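Local structure of uncharacterized protein (Bacillus thuringiensis serovar kurstaki, 4XE7) at residues 7-12 and 143-148; 173-178 and 191-196; 273-278 and 337-342; 266-271 and 298-303. The protein probably works as a bacterial actin-like protein of the ParM type, assembling into nucleotide-dependent filaments that move plasmid DNA apart. All coordinates share one frame; numbering follows the deposited sequence.

Interaction 1 of 4, residues 7-12 and 143-148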
loop_
_atom_site.group_PDB
_atom_site.type_symbol
_atom_site.label_atom_id
_atom_site.label_comp_id
_atom_site.label_asym_id
_atom_site.label_seq_id
_atom_site.Cartn_x
_atom_site.Cartn_y
_atom_site.Cartn_z
ATOM N N SER A 7 -9.566 -20.945 11.441
ATOM C CA SER A 7 -10.217 -22.046 10.738
ATOM C C SER A 7 -11.744 -21.878 10.711
ATOM O O SER A 7 -12.429 -22.568 9.960
ATOM C CB SER A 7 -9.840 -23.395 11.364
ATOM O OG SER A 7 -10.366 -23.514 12.672
ATOM N N LYS A 8 -12.276 -20.962 11.514
ATOM C CA LYS A 8 -13.723 -20.719 11.525
ATOM C C LYS A 8 -14.176 -19.865 10.336
ATOM O O LYS A 8 -13.351 -19.304 9.615
ATOM C CB LYS A 8 -14.135 -20.046 12.837
ATOM C CG LYS A 8 -13.853 -20.886 14.061
ATOM C CD LYS A 8 -14.221 -20.165 15.340
ATOM C CE LYS A 8 -14.008 -21.082 16.539
ATOM N NZ LYS A 8 -13.604 -20.328 17.762
ATOM N N ASN A 9 -15.486 -19.762 10.136
ATOM C CA ASN A 9 -16.030 -18.932 9.064
ATOM C C ASN A 9 -15.810 -17.453 9.369
ATOM O O ASN A 9 -16.744 -16.724 9.731
ATOM C CB ASN A 9 -17.521 -19.214 8.855
ATOM C CG ASN A 9 -17.781 -20.594 8.272
ATOM O OD1 ASN A 9 -16.856 -21.298 7.880
ATOM N ND2 ASN A 9 -19.045 -20.981 8.210
ATOM N N MET A 10 -14.561 -17.019 9.236
ATOM C CA MET A 10 -14.197 -15.659 9.596
ATOM C C MET A 10 -13.003 -15.186 8.785
ATOM O O MET A 10 -12.203 -15.994 8.296
ATOM C CB MET A 10 -13.883 -15.565 11.094
ATOM C CG MET A 10 -12.553 -16.229 11.477
ATOM S SD MET A 10 -11.151 -15.078 11.446
ATOM C CE MET A 10 -11.787 -13.836 12.601
ATOM N N LEU A 11 -12.909 -13.868 8.644
ATOM C CA LEU A 11 -11.778 -13.213 8.017
ATOM C C LEU A 11 -11.227 -12.220 9.029
ATOM O O LEU A 11 -11.970 -11.396 9.573
ATOM C CB LEU A 11 -12.189 -12.507 6.719
ATOM C CG LEU A 11 -11.144 -11.600 6.054
ATOM C CD1 LEU A 11 -9.951 -12.402 5.469
ATOM C CD2 LEU A 11 -11.802 -10.723 4.990
ATOM N N LEU A 12 -9.932 -12.314 9.302
ATOM C CA LEU A 12 -9.290 -11.351 10.182
ATOM C C LEU A 12 -8.454 -10.383 9.343
ATOM O O LEU A 12 -7.395 -10.754 8.856
ATOM C CB LEU A 12 -8.419 -12.057 11.219
ATOM C CG LEU A 12 -7.914 -11.121 12.318
ATOM C CD1 LEU A 12 -9.041 -10.798 13.318
ATOM C CD2 LEU A 12 -6.682 -11.677 13.023
ATOM N N LYS A 143 -13.548 -19.284 1.676
ATOM C CA LYS A 143 -14.687 -19.203 2.584
ATOM C C LYS A 143 -15.792 -18.322 2.020
ATOM O O LYS A 143 -15.567 -17.141 1.718
ATOM C CB LYS A 143 -14.261 -18.651 3.949
ATOM C CG LYS A 143 -13.224 -19.477 4.728
ATOM C CD LYS A 143 -12.830 -18.678 5.985
ATOM C CE LYS A 143 -11.583 -19.234 6.675
ATOM N NZ LYS A 143 -11.882 -20.502 7.394
ATOM N N GLU A 144 -16.994 -18.878 1.907
ATOM C CA GLU A 144 -18.096 -18.150 1.291
ATOM C C GLU A 144 -18.990 -17.470 2.324
ATOM O O GLU A 144 -19.859 -16.676 1.973
ATOM C CB GLU A 144 -18.914 -19.090 0.400
ATOM C CG GLU A 144 -18.517 -19.016 -1.064
ATOM C CD GLU A 144 -19.153 -20.103 -1.912
ATOM O OE1 GLU A 144 -18.684 -20.315 -3.054
ATOM O OE2 GLU A 144 -20.117 -20.740 -1.438
ATOM N N GLU A 145 -18.778 -17.783 3.597
ATOM C CA GLU A 145 -19.420 -17.058 4.692
ATOM C C GLU A 145 -18.333 -16.632 5.643
ATOM O O GLU A 145 -17.578 -17.466 6.129
ATOM C CB GLU A 145 -20.447 -17.908 5.452
ATOM C CG GLU A 145 -21.753 -18.180 4.736
ATOM C CD GLU A 145 -22.777 -18.849 5.645
ATOM O OE1 GLU A 145 -23.982 -18.566 5.492
ATOM O OE2 GLU A 145 -22.379 -19.657 6.513
ATOM N N VAL A 146 -18.245 -15.338 5.910
ATOM C CA VAL A 146 -17.278 -14.865 6.881
ATOM C C VAL A 146 -17.880 -13.852 7.825
ATOM O O VAL A 146 -18.589 -12.924 7.418
ATOM C CB VAL A 146 -16.037 -14.242 6.212
ATOM C CG1 VAL A 146 -15.167 -15.337 5.584
ATOM C CG2 VAL A 146 -16.448 -13.208 5.172
ATOM N N SER A 147 -17.613 -14.059 9.104
ATOM C CA SER A 147 -17.744 -12.995 10.076
ATOM C C SER A 147 -16.494 -12.130 9.954
ATOM O O SER A 147 -15.383 -12.652 9.938
ATOM C CB SER A 147 -17.889 -13.557 11.486
ATOM O OG SER A 147 -17.757 -12.524 12.436
ATOM N N VAL A 148 -16.677 -10.821 9.834
ATOM C CA VAL A 148 -15.571 -9.884 9.644
ATOM C C VAL A 148 -15.532 -8.827 10.756
ATOM O O VAL A 148 -16.220 -7.808 10.677
ATOM C CB VAL A 148 -15.681 -9.158 8.285
ATOM C CG1 VAL A 148 -14.537 -8.158 8.105
ATOM C CG2 VAL A 148 -15.709 -10.156 7.159
#
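K8 makes the first bond from 7-12 across to 143-148: its carbonyl O takes NZ of K143 at 2.9 Å. The ammonium stands above the carbonyl plane, 53° out of it. The K143 chain reaches over extended and bends only at its last torsion (chi4 -74°), which turns NZ to K8 O and also to the backbone O of L6. N9 sits at the centre of an inverse gamma turn. Its CB lies 3.2 Å from E145 O, and the N9 and E145 side chains cross obliquely, amide and carboxylate steeply inclined to each other. The N9 carbonyl receives S147 N at 2.9 Å in a nearly straight bond (173° at the hydrogen). M10 points its CB away overall, though that atom still touches S147 O, and its CA sends a C-H toward the same oxygen; its own O lies 3.6 Å from CD of K143. L11 N then donates to S147 O at 3.0 Å, so S147 is held through both its N and its O. CB of L11 packs against both CB of V146 and CG2 of V148, 4.3 Å from each, while A137 of helix 123-140 and F26 also touch this leucine. Bonds from one residue to both neighbours of M10 make a single parallel bridge, consistent with the central parallel pairing in the N-terminal domain of the actin fold.

Interaction 2 of 4, residues 173-178 and 191-196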
loop_
_atom_site.group_PDB
_atom_site.type_symbol
_atom_site.label_atom_id
_atom_site.label_comp_id
_atom_site.label_asym_id
_atom_site.label_seq_id
_atom_site.Cartn_x
_atom_site.Cartn_y
_atom_site.Cartn_z
ATOM N N GLY A 173 -23.862 -5.336 10.221
ATOM C CA GLY A 173 -24.899 -6.005 9.470
ATOM C C GLY A 173 -24.383 -6.992 8.449
ATOM O O GLY A 173 -23.219 -7.413 8.470
ATOM N N GLU A 174 -25.275 -7.362 7.542
ATOM C CA GLU A 174 -24.995 -8.391 6.570
ATOM C C GLU A 174 -24.796 -7.753 5.205
ATOM O O GLU A 174 -25.466 -6.784 4.874
ATOM C CB GLU A 174 -26.130 -9.411 6.546
ATOM C CG GLU A 174 -25.783 -10.711 5.849
ATOM C CD GLU A 174 -26.965 -11.654 5.761
ATOM O OE1 GLU A 174 -27.434 -11.906 4.629
ATOM O OE2 GLU A 174 -27.419 -12.139 6.822
ATOM N N HIS A 175 -23.843 -8.281 4.440
ATOM C CA HIS A 175 -23.535 -7.794 3.098
ATOM C C HIS A 175 -23.175 -8.962 2.192
ATOM O O HIS A 175 -22.392 -9.829 2.581
ATOM C CB HIS A 175 -22.370 -6.796 3.130
ATOM C CG HIS A 175 -22.364 -5.912 4.336
ATOM N ND1 HIS A 175 -22.934 -4.649 4.332
ATOM C CD2 HIS A 175 -21.873 -6.096 5.573
ATOM C CE1 HIS A 175 -22.786 -4.108 5.521
ATOM N NE2 HIS A 175 -22.147 -4.958 6.304
ATOM N N THR A 176 -23.726 -9.003 0.986
ATOM C CA THR A 176 -23.280 -10.009 0.035
ATOM C C THR A 176 -22.555 -9.379 -1.141
ATOM O O THR A 176 -22.938 -8.314 -1.640
ATOM C CB THR A 176 -24.449 -10.857 -0.502
ATOM O OG1 THR A 176 -25.281 -10.044 -1.336
ATOM C CG2 THR A 176 -25.260 -11.426 0.659
ATOM N N VAL A 177 -21.497 -10.048 -1.572
ATOM C CA VAL A 177 -20.775 -9.673 -2.773
ATOM C C VAL A 177 -20.793 -10.839 -3.747
ATOM O O VAL A 177 -20.277 -11.919 -3.449
ATOM C CB VAL A 177 -19.306 -9.296 -2.474
ATOM C CG1 VAL A 177 -18.630 -8.816 -3.745
ATOM C CG2 VAL A 177 -19.225 -8.234 -1.364
ATOM N N GLU A 178 -21.391 -10.630 -4.911
ATOM C CA GLU A 178 -21.434 -11.683 -5.914
ATOM C C GLU A 178 -20.535 -11.328 -7.084
ATOM O O GLU A 178 -20.677 -10.265 -7.685
ATOM C CB GLU A 178 -22.863 -11.920 -6.401
ATOM C CG GLU A 178 -22.943 -13.008 -7.455
ATOM C CD GLU A 178 -24.330 -13.177 -8.035
ATOM O OE1 GLU A 178 -25.280 -12.528 -7.543
ATOM O OE2 GLU A 178 -24.459 -13.955 -9.002
ATOM N N ILE A 191 -20.976 -11.653 4.046
ATOM C CA ILE A 191 -20.143 -10.963 5.028
ATOM C C ILE A 191 -20.988 -10.470 6.177
ATOM O O ILE A 191 -21.938 -9.711 5.978
ATOM C CB ILE A 191 -19.403 -9.753 4.397
ATOM C CG1 ILE A 191 -18.406 -10.223 3.335
ATOM C CG2 ILE A 191 -18.741 -8.868 5.481
ATOM C CD1 ILE A 191 -17.979 -9.118 2.351
ATOM N N THR A 192 -20.646 -10.895 7.381
ATOM C CA THR A 192 -21.330 -10.390 8.549
ATOM C C THR A 192 -20.364 -9.623 9.438
ATOM O O THR A 192 -19.331 -10.139 9.847
ATOM C CB THR A 192 -21.979 -11.527 9.347
ATOM O OG1 THR A 192 -22.794 -12.309 8.469
ATOM C CG2 THR A 192 -22.834 -10.968 10.484
ATOM N N ILE A 193 -20.707 -8.377 9.721
ATOM C CA ILE A 193 -19.920 -7.561 10.624
ATOM C C ILE A 193 -20.744 -7.313 11.874
ATOM O O ILE A 193 -21.800 -6.680 11.806
ATOM C CB ILE A 193 -19.525 -6.225 9.976
ATOM C CG1 ILE A 193 -18.864 -6.473 8.611
ATOM C CG2 ILE A 193 -18.628 -5.429 10.913
ATOM C CD1 ILE A 193 -18.586 -5.201 7.824
ATOM N N ASN A 194 -20.258 -7.817 13.003
ATOM C CA ASN A 194 -20.971 -7.738 14.279
ATOM C C ASN A 194 -20.349 -6.768 15.266
ATOM O O ASN A 194 -21.009 -6.281 16.183
ATOM C CB ASN A 194 -21.029 -9.122 14.919
ATOM C CG ASN A 194 -21.763 -10.116 14.062
ATOM O OD1 ASN A 194 -22.912 -9.888 13.677
ATOM N ND2 ASN A 194 -21.098 -11.223 13.732
ATOM N N ASP A 195 -19.063 -6.507 15.079
ATOM C CA ASP A 195 -18.315 -5.653 15.983
ATOM C C ASP A 195 -17.068 -5.150 15.272
ATOM O O ASP A 195 -16.755 -5.585 14.154
ATOM C CB ASP A 195 -17.952 -6.398 17.278
ATOM C CG ASP A 195 -17.209 -7.721 17.030
ATOM O OD1 ASP A 195 -17.598 -8.744 17.634
ATOM O OD2 ASP A 195 -16.225 -7.744 16.261
ATOM N N GLY A 196 -16.364 -4.232 15.909
ATOM C CA GLY A 196 -15.166 -3.686 15.312
ATOM C C GLY A 196 -14.409 -2.753 16.232
ATOM O O GLY A 196 -14.798 -2.537 17.377
#
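This is an antiparallel beta pairing, the hairpin of strands 173-179 and 188-200 in the N-terminal eight-stranded sheet, with G173 opposite I193, E174 opposite T192 and H175 opposite I191. The two short strand axes run at 156° to each other. Four backbone bonds hold the ladder. G173 and I193 exchange a pair, G173 N to I193 O at 2.9 Å and I193 N to G173 O at 3.0 Å. H175 and I191 exchange the second, in which the I191 N to H175 O bond is the shortest of the four at 2.7 Å. Between these pairs, at the non-hydrogen-bonded position, CA of E174 points a C-H at I191 O and CA of T192 does the same to G173 O. On the face carrying H175, I191 and I193, the imidazole meets I193 at about a right angle, with CD1 of I193 3.9 Å from NE2. CG of H175 is anti to its carbonyl carbon; CD2 of the ring lies 3.6 Å from I191 O. Farther along, CD1 of I191 meets CG2 of V177 at 4.0 Å, and A135 and M134 of helix 123-140 pack on this face, while the ring of F131 meets that of H175. Both ring nitrogens of H175 are bonded beyond the hairpin, NE2 to L171 O and ND1 to S79 OG. A carbonyl can only accept, so NE2 should carry a proton; if the ring is neutral, ND1 would then be the acceptor for the S79 hydroxyl.

Interaction 3 of 4, residues 273-278 and 337-342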
loop_
_atom_site.group_PDB
_atom_site.type_symbol
_atom_site.label_atom_id
_atom_site.label_comp_id
_atom_site.label_asym_id
_atom_site.label_seq_id
_atom_site.Cartn_x
_atom_site.Cartn_y
_atom_site.Cartn_z
ATOM N N LYS A 273 19.063 8.790 -17.354
ATOM C CA LYS A 273 19.791 9.520 -18.391
ATOM C C LYS A 273 21.238 9.065 -18.520
ATOM O O LYS A 273 21.730 8.826 -19.640
ATOM C CB LYS A 273 19.767 11.030 -18.126
ATOM C CG LYS A 273 20.867 11.765 -18.900
ATOM C CD LYS A 273 20.677 13.279 -18.879
ATOM C CE LYS A 273 21.669 13.955 -17.954
ATOM N NZ LYS A 273 21.410 13.609 -16.530
ATOM N N ASN A 274 21.928 8.977 -17.377
ATOM C CA ASN A 274 23.313 8.504 -17.328
ATOM C C ASN A 274 23.465 7.059 -17.781
ATOM O O ASN A 274 24.489 6.697 -18.367
ATOM C CB ASN A 274 23.893 8.637 -15.909
ATOM C CG ASN A 274 24.078 10.075 -15.494
ATOM O OD1 ASN A 274 24.306 10.937 -16.337
ATOM N ND2 ASN A 274 23.970 10.347 -14.196
ATOM N N ILE A 275 22.471 6.220 -17.482
ATOM C CA ILE A 275 22.504 4.829 -17.943
ATOM C C ILE A 275 22.494 4.758 -19.476
ATOM O O ILE A 275 23.268 4.008 -20.089
ATOM C CB ILE A 275 21.326 3.999 -17.362
ATOM C CG1 ILE A 275 21.623 3.665 -15.896
ATOM C CG2 ILE A 275 21.111 2.698 -18.173
ATOM C CD1 ILE A 275 20.571 2.864 -15.205
ATOM N N LYS A 276 21.623 5.542 -20.097
ATOM C CA LYS A 276 21.601 5.592 -21.547
ATOM C C LYS A 276 22.930 6.115 -22.088
ATOM O O LYS A 276 23.488 5.570 -23.046
ATOM C CB LYS A 276 20.467 6.466 -22.054
ATOM C CG LYS A 276 20.588 6.654 -23.557
ATOM C CD LYS A 276 19.297 6.994 -24.243
ATOM C CE LYS A 276 19.571 7.194 -25.735
ATOM N NZ LYS A 276 18.326 7.481 -26.472
ATOM N N GLU A 277 23.431 7.173 -21.462
ATOM C CA GLU A 277 24.665 7.796 -21.901
ATOM C C GLU A 277 25.787 6.764 -21.928
ATOM O O GLU A 277 26.612 6.739 -22.844
ATOM C CB GLU A 277 25.000 8.970 -20.976
ATOM C CG GLU A 277 26.238 9.761 -21.343
ATOM C CD GLU A 277 26.438 10.971 -20.435
ATOM O OE1 GLU A 277 25.524 11.281 -19.638
ATOM O OE2 GLU A 277 27.512 11.608 -20.522
ATOM N N ARG A 278 25.787 5.875 -20.941
ATOM C CA ARG A 278 26.821 4.850 -20.865
ATOM C C ARG A 278 26.679 3.737 -21.891
ATOM O O ARG A 278 27.673 3.303 -22.455
ATOM C CB ARG A 278 26.865 4.261 -19.472
ATOM C CG ARG A 278 27.896 4.989 -18.667
ATOM C CD ARG A 278 29.244 4.316 -18.747
ATOM N NE ARG A 278 29.238 3.245 -17.780
ATOM C CZ ARG A 278 29.328 3.447 -16.475
ATOM N NH1 ARG A 278 29.473 4.680 -16.005
ATOM N NH2 ARG A 278 29.288 2.416 -15.647
ATOM N N THR A 337 26.634 0.039 -11.909
ATOM C CA THR A 337 26.628 0.135 -10.446
ATOM C C THR A 337 27.021 1.542 -9.968
ATOM O O THR A 337 26.345 2.137 -9.112
ATOM C CB THR A 337 27.591 -0.921 -9.834
ATOM O OG1 THR A 337 27.150 -2.233 -10.197
ATOM C CG2 THR A 337 27.631 -0.812 -8.313
ATOM N N ASP A 338 28.098 2.080 -10.544
ATOM C CA ASP A 338 28.535 3.450 -10.238
ATOM C C ASP A 338 27.459 4.504 -10.496
ATOM O O ASP A 338 27.287 5.429 -9.704
ATOM C CB ASP A 338 29.794 3.819 -11.036
ATOM C CG ASP A 338 29.542 3.925 -12.547
ATOM O OD1 ASP A 338 29.769 5.024 -13.114
ATOM O OD2 ASP A 338 29.127 2.910 -13.170
ATOM N N ILE A 339 26.760 4.396 -11.616
ATOM C CA ILE A 339 25.726 5.371 -11.958
ATOM C C ILE A 339 24.538 5.321 -10.992
ATOM O O ILE A 339 24.053 6.357 -10.531
ATOM C CB ILE A 339 25.240 5.139 -13.396
ATOM C CG1 ILE A 339 26.376 5.447 -14.374
ATOM C CG2 ILE A 339 24.004 5.956 -13.701
ATOM C CD1 ILE A 339 26.120 4.950 -15.788
ATOM N N VAL A 340 24.090 4.111 -10.675
ATOM C CA VAL A 340 22.938 3.937 -9.798
ATOM C C VAL A 340 23.321 4.320 -8.368
ATOM O O VAL A 340 22.625 5.107 -7.736
ATOM C CB VAL A 340 22.392 2.480 -9.838
ATOM C CG1 VAL A 340 21.322 2.248 -8.741
ATOM C CG2 VAL A 340 21.856 2.144 -11.229
ATOM N N MET A 341 24.438 3.790 -7.867
ATOM C CA MET A 341 24.886 4.101 -6.490
ATOM C C MET A 341 25.093 5.611 -6.291
ATOM O O MET A 341 24.774 6.139 -5.217
ATOM C CB MET A 341 26.174 3.322 -6.138
ATOM C CG MET A 341 26.565 3.364 -4.667
ATOM S SD MET A 341 25.287 2.812 -3.492
ATOM C CE MET A 341 24.690 1.372 -4.260
ATOM N N ASP A 342 25.580 6.309 -7.323
ATOM C CA ASP A 342 25.737 7.780 -7.271
ATOM C C ASP A 342 24.428 8.522 -6.991
ATOM O O ASP A 342 24.372 9.441 -6.163
ATOM C CB ASP A 342 26.310 8.324 -8.587
ATOM C CG ASP A 342 27.817 8.148 -8.697
ATOM O OD1 ASP A 342 28.455 7.794 -7.682
ATOM O OD2 ASP A 342 28.358 8.369 -9.807
HETATM O O HOH W 1 23.958 8.986 -11.769
#
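NH2 of R278 is gripped twice, by OD2 of D338 at a short 2.5 Å and by the backbone O of N335, just before helix 337-362. NH1 completes an end-on salt bridge, reaching the syn lone pair of D338 OD1 at 2.9 Å in a nearly straight bond. Guanidinium and carboxylate meet tip to tip, their planes only 13° apart. D338 places its CG between its own backbone N and carbonyl carbon (chi1 67°), and the R278 chain bends at chi2 and chi3 to meet it. Over one guanidinium face, I339 slides past R278 in the opposite direction, its CD1 3.4 Å above the plane and offset toward the rim. The contact is an antiparallel helix pair in the C-terminal domain, the axes 9.7 Å apart and inclined at 166°, with the bridge near the start of helix 337-362. I339 carries most of the apolar contact: CG2 touches CB of N274 at 3.5 Å and CG1 of I275 at 4.0 Å. Next to it, CD1 of I275 meets CG2 of V340, where F303 and L307 of helix 300-317 also pack. A water accepts from N274 ND2 at 2.8 Å and donates to I339 O, linking the helices beside I339.

Interaction 4 of 4, residues 266-271 and 298-303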
loop_
_atom_site.group_PDB
_atom_site.type_symbol
_atom_site.label_atom_id
_atom_site.label_comp_id
_atom_site.label_asym_id
_atom_site.label_seq_id
_atom_site.Cartn_x
_atom_site.Cartn_y
_atom_site.Cartn_z
ATOM N N LYS A 266 13.348 12.891 -9.382
ATOM C CA LYS A 266 14.428 13.582 -10.084
ATOM C C LYS A 266 15.759 12.817 -10.033
ATOM O O LYS A 266 16.560 12.936 -10.951
ATOM C CB LYS A 266 14.602 14.988 -9.520
ATOM C CG LYS A 266 13.269 15.672 -9.263
ATOM C CD LYS A 266 13.300 17.144 -9.623
ATOM C CE LYS A 266 11.898 17.721 -9.633
ATOM N NZ LYS A 266 11.911 19.188 -9.885
ATOM N N TYR A 267 15.989 12.034 -8.973
ATOM C CA TYR A 267 17.248 11.286 -8.828
ATOM C C TYR A 267 17.272 10.103 -9.779
ATOM O O TYR A 267 18.297 9.789 -10.398
ATOM C CB TYR A 267 17.457 10.814 -7.375
ATOM C CG TYR A 267 17.557 11.973 -6.408
ATOM C CD1 TYR A 267 18.800 12.492 -6.032
ATOM C CD2 TYR A 267 16.398 12.592 -5.902
ATOM C CE1 TYR A 267 18.882 13.587 -5.154
ATOM C CE2 TYR A 267 16.469 13.674 -5.050
ATOM C CZ TYR A 267 17.716 14.166 -4.669
ATOM O OH TYR A 267 17.779 15.244 -3.813
ATOM N N ILE A 268 16.129 9.446 -9.885
ATOM C CA ILE A 268 15.962 8.328 -10.805
ATOM C C ILE A 268 16.060 8.803 -12.263
ATOM O O ILE A 268 16.711 8.153 -13.090
ATOM C CB ILE A 268 14.617 7.608 -10.530
ATOM C CG1 ILE A 268 14.734 6.846 -9.194
ATOM C CG2 ILE A 268 14.222 6.705 -11.721
ATOM C CD1 ILE A 268 13.400 6.436 -8.541
ATOM N N ASP A 269 15.466 9.959 -12.561
ATOM C CA ASP A 269 15.523 10.477 -13.927
ATOM C C ASP A 269 16.958 10.698 -14.345
ATOM O O ASP A 269 17.343 10.353 -15.473
ATOM C CB ASP A 269 14.732 11.772 -14.079
ATOM C CG ASP A 269 13.239 11.561 -13.875
ATOM O OD1 ASP A 269 12.800 10.400 -13.980
ATOM O OD2 ASP A 269 12.517 12.541 -13.622
ATOM N N GLU A 270 17.752 11.249 -13.432
ATOM C CA GLU A 270 19.153 11.522 -13.724
ATOM C C GLU A 270 19.921 10.230 -13.941
ATOM O O GLU A 270 20.759 10.140 -14.858
ATOM C CB GLU A 270 19.789 12.333 -12.599
ATOM C CG GLU A 270 21.210 12.758 -12.880
ATOM C CD GLU A 270 21.727 13.754 -11.858
ATOM O OE1 GLU A 270 21.128 13.857 -10.763
ATOM O OE2 GLU A 270 22.728 14.438 -12.158
ATOM N N ILE A 271 19.646 9.234 -13.098
ATOM C CA ILE A 271 20.238 7.904 -13.274
ATOM C C ILE A 271 19.875 7.311 -14.643
ATOM O O ILE A 271 20.740 6.807 -15.362
ATOM C CB ILE A 271 19.792 6.930 -12.156
ATOM C CG1 ILE A 271 20.533 7.248 -10.857
ATOM C CG2 ILE A 271 20.060 5.470 -12.543
ATOM C CD1 ILE A 271 19.853 6.684 -9.632
ATOM N N LYS A 298 11.299 1.603 -19.319
ATOM C CA LYS A 298 10.039 2.212 -19.732
ATOM C C LYS A 298 9.641 3.394 -18.865
ATOM O O LYS A 298 9.247 4.450 -19.365
ATOM C CB LYS A 298 8.920 1.167 -19.683
ATOM C CG LYS A 298 8.782 0.309 -20.932
ATOM C CD LYS A 298 9.212 1.052 -22.190
ATOM C CE LYS A 298 8.071 1.080 -23.215
ATOM N NZ LYS A 298 7.526 -0.281 -23.522
ATOM N N THR A 299 9.728 3.191 -17.558
ATOM C CA THR A 299 9.242 4.145 -16.568
ATOM C C THR A 299 10.171 4.074 -15.370
ATOM O O THR A 299 11.032 3.184 -15.315
ATOM C CB THR A 299 7.808 3.825 -16.097
ATOM O OG1 THR A 299 7.816 2.555 -15.428
ATOM C CG2 THR A 299 6.820 3.788 -17.263
ATOM N N ARG A 300 9.986 4.970 -14.404
ATOM C CA ARG A 300 10.750 4.914 -13.162
ATOM C C ARG A 300 10.417 3.642 -12.404
ATOM O O ARG A 300 11.267 3.073 -11.713
ATOM C CB ARG A 300 10.468 6.123 -12.273
ATOM C CG ARG A 300 10.637 7.464 -12.966
ATOM C CD ARG A 300 10.290 8.599 -12.010
ATOM N NE ARG A 300 10.456 9.909 -12.631
ATOM C CZ ARG A 300 9.472 10.788 -12.801
ATOM N NH1 ARG A 300 8.246 10.506 -12.382
ATOM N NH2 ARG A 300 9.718 11.957 -13.376
ATOM N N GLU A 301 9.173 3.195 -12.546
ATOM C CA GLU A 301 8.679 2.047 -11.797
ATOM C C GLU A 301 9.306 0.769 -12.347
ATOM O O GLU A 301 9.668 -0.135 -11.602
ATOM C CB GLU A 301 7.146 1.983 -11.862
ATOM C CG GLU A 301 6.415 3.127 -11.139
ATOM C CD GLU A 301 6.629 4.507 -11.770
ATOM O OE1 GLU A 301 6.717 4.618 -13.015
ATOM O OE2 GLU A 301 6.715 5.488 -11.006
ATOM N N ASP A 302 9.426 0.708 -13.665
ATOM C CA ASP A 302 10.142 -0.358 -14.354
ATOM C C ASP A 302 11.610 -0.494 -13.864
ATOM O O ASP A 302 12.112 -1.586 -13.542
ATOM C CB ASP A 302 10.092 -0.063 -15.852
ATOM C CG ASP A 302 10.465 -1.245 -16.693
ATOM O OD1 ASP A 302 10.075 -2.370 -16.320
ATOM O OD2 ASP A 302 11.150 -1.041 -17.728
ATOM N N PHE A 303 12.297 0.635 -13.811
ATOM C CA PHE A 303 13.658 0.680 -13.287
ATOM C C PHE A 303 13.710 0.245 -11.798
ATOM O O PHE A 303 14.581 -0.533 -11.413
ATOM C CB PHE A 303 14.215 2.096 -13.504
ATOM C CG PHE A 303 15.397 2.436 -12.642
ATOM C CD1 PHE A 303 16.682 2.159 -13.073
ATOM C CD2 PHE A 303 15.220 3.063 -11.416
ATOM C CE1 PHE A 303 17.783 2.492 -12.281
ATOM C CE2 PHE A 303 16.316 3.404 -10.613
ATOM C CZ PHE A 303 17.595 3.110 -11.052
#
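R300 takes hold of D269 side-on with two nitrogens, one for each carboxylate oxygen. NE gives the shorter bond, 2.7 Å to OD1, met on the syn side but 22° out of the carboxylate plane; NH2 reaches the syn lone pair of OD2 at 2.9 Å. The flat groups are not coplanar, their planes standing 32° apart. R300 stays extended from CG to NE, and its aliphatic part runs over I268, whose CG2 lies 3.8 Å from the arginine CB. That same methyl also touches F303 CD2 at 3.8 Å, so I268 touches both the arginine and the phenylalanine. F303 has CG anti to its backbone N (chi1 161°); CZ of its ring meets CG2 of I271 at 3.7 Å, the side chains at about a right angle. Around this shell, L272 and I275 continue the pocket for the ring, while F376 of helix 372-376 packs on I268 and I271. Directly before R300, T299 is the N-cap of the helix that carries R300 and F303: its OG1 accepts D302 N at 3.0 Å and, weakly, E301 N. D302 OD2 in turn takes K298 N and forms a salt bridge with R306. The arrangement is an N-capped helix start packed by its first turn on helix 265-279, within the helical part of the C-terminal domain of this actin-like fold.

The four contacts fall into two pairs on opposite sides of the chain's centre. Interactions 1 and 2, with centres about 10 Å apart, belong to one sheet: V148 N reaches T192 O at 2.7 Å and V146 O lies 2.9 Å from T192 N, probable hydrogen bonds that join strand 145-154 to 188-200. Interactions 3 and 4, about 11 Å between centres, share helix 265-279, and I271 and F303 of interaction 4 pack against I339, V340 and I275 of interaction 3. Between the pairs, centres are 42 to 52 Å apart and nothing touches. The structure is the apo form; in actin relatives nucleotide binds in the cleft between the two domains.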